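Local coordinates for protein hydrogenase maturation factor (Thermoanaerobacter tengcongensis, PDB 3VTH) that probably transfers the carbamoyl group of carbamoyl phosphate, with ATP, to the C-terminal cysteine of HypE during [NiFe]-hydrogenase maturation, at residues G557-F569 and P649-M661. Sequence-based numbering, arbitrary orientation.
Sequences GFIFDNISFYKNF and PELILRQIYEDYM
E650 OE2 takes two donors: the hydroxyl Y566 OH at 2.6 Å, on its anti side and 29° out of the carboxylate plane, and R654 NE at 2.9 Å on its syn side. R654 NH2 reaches OE1 as well, a side-on salt bridge one helical turn along that fixes the carboxylate's rotation. With an alanine at E650 the Y566 hydroxyl would probably lose its acceptor and the R654 guanidinium its salt-bridge partner. Further along, the Y566 ring turns its edge to the face of Y657 in a T-shaped stack, centroids 5.1 Å apart, and Y566 CA rides over that same face. Y657 OH accepts from N568 N at 3.0 Å near the start of helix 567-572; a chi1 of 176°, swinging CG to the side away from the backbone N, carries the ring there. R654 CG lies over one face of F565, 4.1 Å from the ring centroid. At the other end F558 CB meets L653 CD1 at 3.5 Å, while CE1 of its ring touches P649 CG at 3.8 Å. The contact thus packs helix 649-662 against the turn joining helices 551-559 and 567-572 in the Kae1-like region; strand 530-542 and helix 597-607 touch both F558 and P649.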
loop_
_atom_site.group_PDB
_atom_site.type_symbol
_atom_site.label_atom_id
_atom_site.label_comp_id
_atom_site.label_asym_id
_atom_site.label_seq_id
_atom_site.Cartn_x
_atom_site.Cartn_y
_atom_site.Cartn_z
ATOM N N GLY A 557 -22.378 19.149 16.216
ATOM C CA GLY A 557 -21.178 19.720 16.813
ATOM C C GLY A 557 -20.677 20.945 16.057
ATOM O O GLY A 557 -20.380 21.974 16.666
ATOM N N PHE A 558 -20.601 20.855 14.733
ATOM C CA PHE A 558 -20.080 21.971 13.921
ATOM C C PHE A 558 -20.989 23.205 13.973
ATOM O O PHE A 558 -20.507 24.341 13.813
ATOM C CB PHE A 558 -19.837 21.537 12.463
ATOM C CG PHE A 558 -18.463 20.951 12.219
ATOM C CD1 PHE A 558 -17.579 21.560 11.331
ATOM C CD2 PHE A 558 -18.033 19.825 12.918
ATOM C CE1 PHE A 558 -16.286 21.027 11.106
ATOM C CE2 PHE A 558 -16.757 19.288 12.701
ATOM C CZ PHE A 558 -15.878 19.906 11.793
ATOM N N ILE A 559 -22.286 22.979 14.206
ATOM C CA ILE A 559 -23.267 24.076 14.212
ATOM C C ILE A 559 -23.812 24.414 15.601
ATOM O O ILE A 559 -24.764 25.189 15.708
ATOM C CB ILE A 559 -24.458 23.796 13.246
ATOM C CG1 ILE A 559 -25.312 22.606 13.727
ATOM C CG2 ILE A 559 -23.934 23.620 11.824
ATOM C CD1 ILE A 559 -26.679 22.443 12.999
ATOM N N PHE A 560 -23.203 23.855 16.655
ATOM C CA PHE A 560 -23.765 23.904 18.022
ATOM C C PHE A 560 -24.181 25.297 18.511
ATOM O O PHE A 560 -25.194 25.446 19.208
ATOM C CB PHE A 560 -22.814 23.245 19.035
ATOM C CG PHE A 560 -21.707 24.152 19.530
ATOM C CD1 PHE A 560 -21.753 24.682 20.822
ATOM C CD2 PHE A 560 -20.632 24.491 18.703
ATOM C CE1 PHE A 560 -20.733 25.527 21.289
ATOM C CE2 PHE A 560 -19.600 25.337 19.165
ATOM C CZ PHE A 560 -19.650 25.847 20.452
ATOM N N ASP A 561 -23.405 26.314 18.157
ATOM C CA ASP A 561 -23.668 27.666 18.678
ATOM C C ASP A 561 -24.473 28.533 17.713
ATOM O O ASP A 561 -24.550 29.746 17.887
ATOM C CB ASP A 561 -22.350 28.366 19.038
ATOM C CG ASP A 561 -21.379 28.414 17.873
ATOM O OD1 ASP A 561 -21.733 27.945 16.770
ATOM O OD2 ASP A 561 -20.253 28.911 18.058
ATOM N N ASN A 562 -25.050 27.912 16.685
ATOM C CA ASN A 562 -25.868 28.643 15.713
ATOM C C ASN A 562 -26.993 27.745 15.194
ATOM O O ASN A 562 -27.355 27.780 14.021
ATOM C CB ASN A 562 -24.974 29.186 14.581
ATOM C CG ASN A 562 -25.713 30.135 13.638
ATOM O OD1 ASN A 562 -25.409 30.198 12.442
ATOM N ND2 ASN A 562 -26.684 30.867 14.169
ATOM N N ILE A 563 -27.545 26.955 16.109
ATOM C CA ILE A 563 -28.575 25.945 15.834
ATOM C C ILE A 563 -29.810 26.440 15.054
ATOM O O ILE A 563 -30.231 25.801 14.080
ATOM C CB ILE A 563 -29.012 25.253 17.177
ATOM C CG1 ILE A 563 -27.951 24.238 17.633
ATOM C CG2 ILE A 563 -30.440 24.651 17.098
ATOM C CD1 ILE A 563 -27.794 22.985 16.763
ATOM N N SER A 564 -30.383 27.567 15.476
ATOM C CA SER A 564 -31.611 28.078 14.865
ATOM C C SER A 564 -31.468 28.369 13.366
ATOM O O SER A 564 -32.463 28.413 12.637
ATOM C CB SER A 564 -32.132 29.314 15.618
ATOM O OG SER A 564 -31.184 30.368 15.604
ATOM N N PHE A 565 -30.229 28.553 12.912
ATOM C CA PHE A 565 -29.946 28.837 11.505
ATOM C C PHE A 565 -30.226 27.628 10.599
ATOM O O PHE A 565 -30.565 27.793 9.427
ATOM C CB PHE A 565 -28.476 29.269 11.348
ATOM C CG PHE A 565 -28.148 29.823 9.987
ATOM C CD1 PHE A 565 -28.151 31.200 9.771
ATOM C CD2 PHE A 565 -27.837 28.968 8.923
ATOM C CE1 PHE A 565 -27.853 31.725 8.507
ATOM C CE2 PHE A 565 -27.544 29.476 7.654
ATOM C CZ PHE A 565 -27.551 30.859 7.448
ATOM N N TYR A 566 -30.071 26.420 11.142
ATOM C CA TYR A 566 -30.146 25.189 10.350
ATOM C C TYR A 566 -31.443 24.405 10.623
ATOM O O TYR A 566 -31.428 23.183 10.803
ATOM C CB TYR A 566 -28.906 24.321 10.631
ATOM C CG TYR A 566 -27.577 25.026 10.370
ATOM C CD1 TYR A 566 -26.927 24.893 9.134
ATOM C CD2 TYR A 566 -26.972 25.814 11.351
ATOM C CE1 TYR A 566 -25.720 25.531 8.881
ATOM C CE2 TYR A 566 -25.763 26.461 11.112
ATOM C CZ TYR A 566 -25.141 26.309 9.878
ATOM O OH TYR A 566 -23.951 26.936 9.624
ATOM N N LYS A 567 -32.563 25.124 10.639
ATOM C CA LYS A 567 -33.864 24.572 11.034
ATOM C C LYS A 567 -34.229 23.230 10.393
ATOM O O LYS A 567 -34.539 22.278 11.106
ATOM C CB LYS A 567 -34.973 25.606 10.790
ATOM C CG LYS A 567 -36.407 25.106 11.001
ATOM C CD LYS A 567 -37.422 26.235 10.716
ATOM C CE LYS A 567 -38.876 25.797 10.910
ATOM N NZ LYS A 567 -39.393 24.977 9.774
ATOM N N ASN A 568 -34.202 23.170 9.057
ATOM C CA ASN A 568 -34.627 21.985 8.301
ATOM C C ASN A 568 -33.797 20.749 8.657
ATOM O O ASN A 568 -34.347 19.654 8.820
ATOM C CB ASN A 568 -34.532 22.246 6.789
ATOM C CG ASN A 568 -35.300 21.225 5.963
ATOM O OD1 ASN A 568 -36.531 21.200 5.978
ATOM N ND2 ASN A 568 -34.583 20.396 5.220
ATOM N N PHE A 569 -32.477 20.930 8.755
ATOM C CA PHE A 569 -31.592 19.871 9.213
ATOM C C PHE A 569 -31.889 19.435 10.656
ATOM O O PHE A 569 -32.060 18.243 10.916
ATOM C CB PHE A 569 -30.110 20.269 9.076
ATOM C CG PHE A 569 -29.173 19.283 9.703
ATOM C CD1 PHE A 569 -28.873 18.082 9.057
ATOM C CD2 PHE A 569 -28.607 19.539 10.951
ATOM C CE1 PHE A 569 -28.024 17.144 9.639
ATOM C CE2 PHE A 569 -27.736 18.615 11.543
ATOM C CZ PHE A 569 -27.450 17.408 10.887
ATOM N N PRO A 649 -14.983 26.826 10.245
ATOM C CA PRO A 649 -15.754 26.047 9.288
ATOM C C PRO A 649 -17.259 26.300 9.337
ATOM O O PRO A 649 -17.920 26.116 8.322
ATOM C CB PRO A 649 -15.432 24.599 9.674
ATOM C CG PRO A 649 -15.010 24.658 11.059
ATOM C CD PRO A 649 -14.281 25.954 11.204
ATOM N N GLU A 650 -17.793 26.734 10.482
ATOM C CA GLU A 650 -19.238 26.970 10.572
ATOM C C GLU A 650 -19.723 28.102 9.649
ATOM O O GLU A 650 -20.838 28.047 9.149
ATOM C CB GLU A 650 -19.695 27.203 12.016
ATOM C CG GLU A 650 -21.232 27.206 12.193
ATOM C CD GLU A 650 -21.895 28.581 11.945
ATOM O OE1 GLU A 650 -21.265 29.621 12.242
ATOM O OE2 GLU A 650 -23.057 28.617 11.460
ATOM N N LEU A 651 -18.888 29.125 9.443
ATOM C CA LEU A 651 -19.225 30.235 8.531
ATOM C C LEU A 651 -19.394 29.780 7.074
ATOM O O LEU A 651 -20.204 30.339 6.314
ATOM C CB LEU A 651 -18.158 31.332 8.631
ATOM C CG LEU A 651 -18.012 31.972 10.021
ATOM C CD1 LEU A 651 -16.896 33.013 10.044
ATOM C CD2 LEU A 651 -19.352 32.590 10.457
ATOM N N ILE A 652 -18.621 28.769 6.703
ATOM C CA ILE A 652 -18.707 28.132 5.402
ATOM C C ILE A 652 -19.949 27.235 5.363
ATOM O O ILE A 652 -20.685 27.236 4.371
ATOM C CB ILE A 652 -17.412 27.316 5.110
ATOM C CG1 ILE A 652 -16.230 28.274 4.939
ATOM C CG2 ILE A 652 -17.564 26.423 3.860
ATOM C CD1 ILE A 652 -14.894 27.633 5.114
ATOM N N LEU A 653 -20.197 26.502 6.458
ATOM C CA LEU A 653 -21.404 25.665 6.556
ATOM C C LEU A 653 -22.689 26.494 6.413
ATOM O O LEU A 653 -23.664 26.012 5.849
ATOM C CB LEU A 653 -21.435 24.837 7.853
ATOM C CG LEU A 653 -20.384 23.735 8.043
ATOM C CD1 LEU A 653 -20.553 23.084 9.418
ATOM C CD2 LEU A 653 -20.471 22.679 6.939
ATOM N N ARG A 654 -22.684 27.732 6.905
ATOM C CA ARG A 654 -23.839 28.641 6.707
ATOM C C ARG A 654 -24.193 28.849 5.248
ATOM O O ARG A 654 -25.364 28.797 4.892
ATOM C CB ARG A 654 -23.572 30.014 7.299
ATOM C CG ARG A 654 -23.793 30.058 8.762
ATOM C CD ARG A 654 -23.765 31.466 9.298
ATOM N NE ARG A 654 -23.220 31.434 10.650
ATOM C CZ ARG A 654 -22.989 32.504 11.398
ATOM N NH1 ARG A 654 -23.264 33.711 10.931
ATOM N NH2 ARG A 654 -22.484 32.357 12.615
ATOM N N GLN A 655 -23.180 29.102 4.417
ATOM C CA GLN A 655 -23.381 29.333 2.977
ATOM C C GLN A 655 -23.795 28.042 2.255
ATOM O O GLN A 655 -24.613 28.071 1.341
ATOM C CB GLN A 655 -22.113 29.918 2.341
ATOM C CG GLN A 655 -21.684 31.311 2.883
ATOM C CD GLN A 655 -20.213 31.572 2.644
ATOM O OE1 GLN A 655 -19.382 31.428 3.556
ATOM N NE2 GLN A 655 -19.867 31.878 1.409
ATOM N N ILE A 656 -23.211 26.918 2.664
ATOM C CA ILE A 656 -23.574 25.605 2.125
ATOM C C ILE A 656 -25.046 25.280 2.371
ATOM O O ILE A 656 -25.755 24.869 1.441
ATOM C CB ILE A 656 -22.693 24.496 2.716
ATOM C CG1 ILE A 656 -21.304 24.548 2.080
ATOM C CG2 ILE A 656 -23.330 23.113 2.491
ATOM C CD1 ILE A 656 -20.250 23.721 2.812
ATOM N N TYR A 657 -25.492 25.459 3.615
ATOM C CA TYR A 657 -26.896 25.251 3.974
ATOM C C TYR A 657 -27.828 26.227 3.247
ATOM O O TYR A 657 -28.946 25.861 2.866
ATOM C CB TYR A 657 -27.089 25.318 5.498
ATOM C CG TYR A 657 -28.528 25.204 5.970
ATOM C CD1 TYR A 657 -29.142 23.958 6.153
ATOM C CD2 TYR A 657 -29.271 26.343 6.243
ATOM C CE1 TYR A 657 -30.481 23.863 6.607
ATOM C CE2 TYR A 657 -30.592 26.267 6.686
ATOM C CZ TYR A 657 -31.197 25.027 6.863
ATOM O OH TYR A 657 -32.527 25.005 7.289
ATOM N N GLU A 658 -27.373 27.464 3.060
ATOM C CA GLU A 658 -28.137 28.441 2.294
ATOM C C GLU A 658 -28.331 27.973 0.855
ATOM O O GLU A 658 -29.435 28.070 0.308
ATOM C CB GLU A 658 -27.456 29.808 2.295
ATOM C CG GLU A 658 -27.664 30.621 3.554
ATOM C CD GLU A 658 -27.239 32.064 3.354
ATOM O OE1 GLU A 658 -26.032 32.309 3.118
ATOM O OE2 GLU A 658 -28.120 32.948 3.411
ATOM N N ASP A 659 -27.254 27.474 0.250
ATOM C CA ASP A 659 -27.332 26.932 -1.103
ATOM C C ASP A 659 -28.301 25.762 -1.156
ATOM O O ASP A 659 -29.073 25.637 -2.104
ATOM C CB ASP A 659 -25.954 26.517 -1.625
ATOM C CG ASP A 659 -25.145 27.704 -2.163
ATOM O OD1 ASP A 659 -25.645 28.838 -2.159
ATOM O OD2 ASP A 659 -24.001 27.502 -2.599
ATOM N N TYR A 660 -28.268 24.932 -0.121
ATOM C CA TYR A 660 -29.082 23.730 -0.055
ATOM C C TYR A 660 -30.567 24.076 0.033
ATOM O O TYR A 660 -31.380 23.519 -0.707
ATOM C CB TYR A 660 -28.647 22.857 1.123
ATOM C CG TYR A 660 -29.410 21.561 1.261
ATOM C CD1 TYR A 660 -29.371 20.599 0.254
ATOM C CD2 TYR A 660 -30.153 21.283 2.409
ATOM C CE1 TYR A 660 -30.071 19.402 0.372
ATOM C CE2 TYR A 660 -30.859 20.074 2.537
ATOM C CZ TYR A 660 -30.807 19.146 1.515
ATOM O OH TYR A 660 -31.490 17.949 1.617
ATOM N N MET A 661 -30.900 25.002 0.931
ATOM C CA MET A 661 -32.267 25.491 1.089
ATOM C C MET A 661 -32.833 26.113 -0.191
ATOM O O MET A 661 -34.029 26.017 -0.442
ATOM C CB MET A 661 -32.355 26.499 2.239
ATOM C CG MET A 661 -32.226 25.870 3.628
ATOM S SD MET A 661 -33.188 24.340 3.825
ATOM C CE MET A 661 -34.803 24.989 4.204
#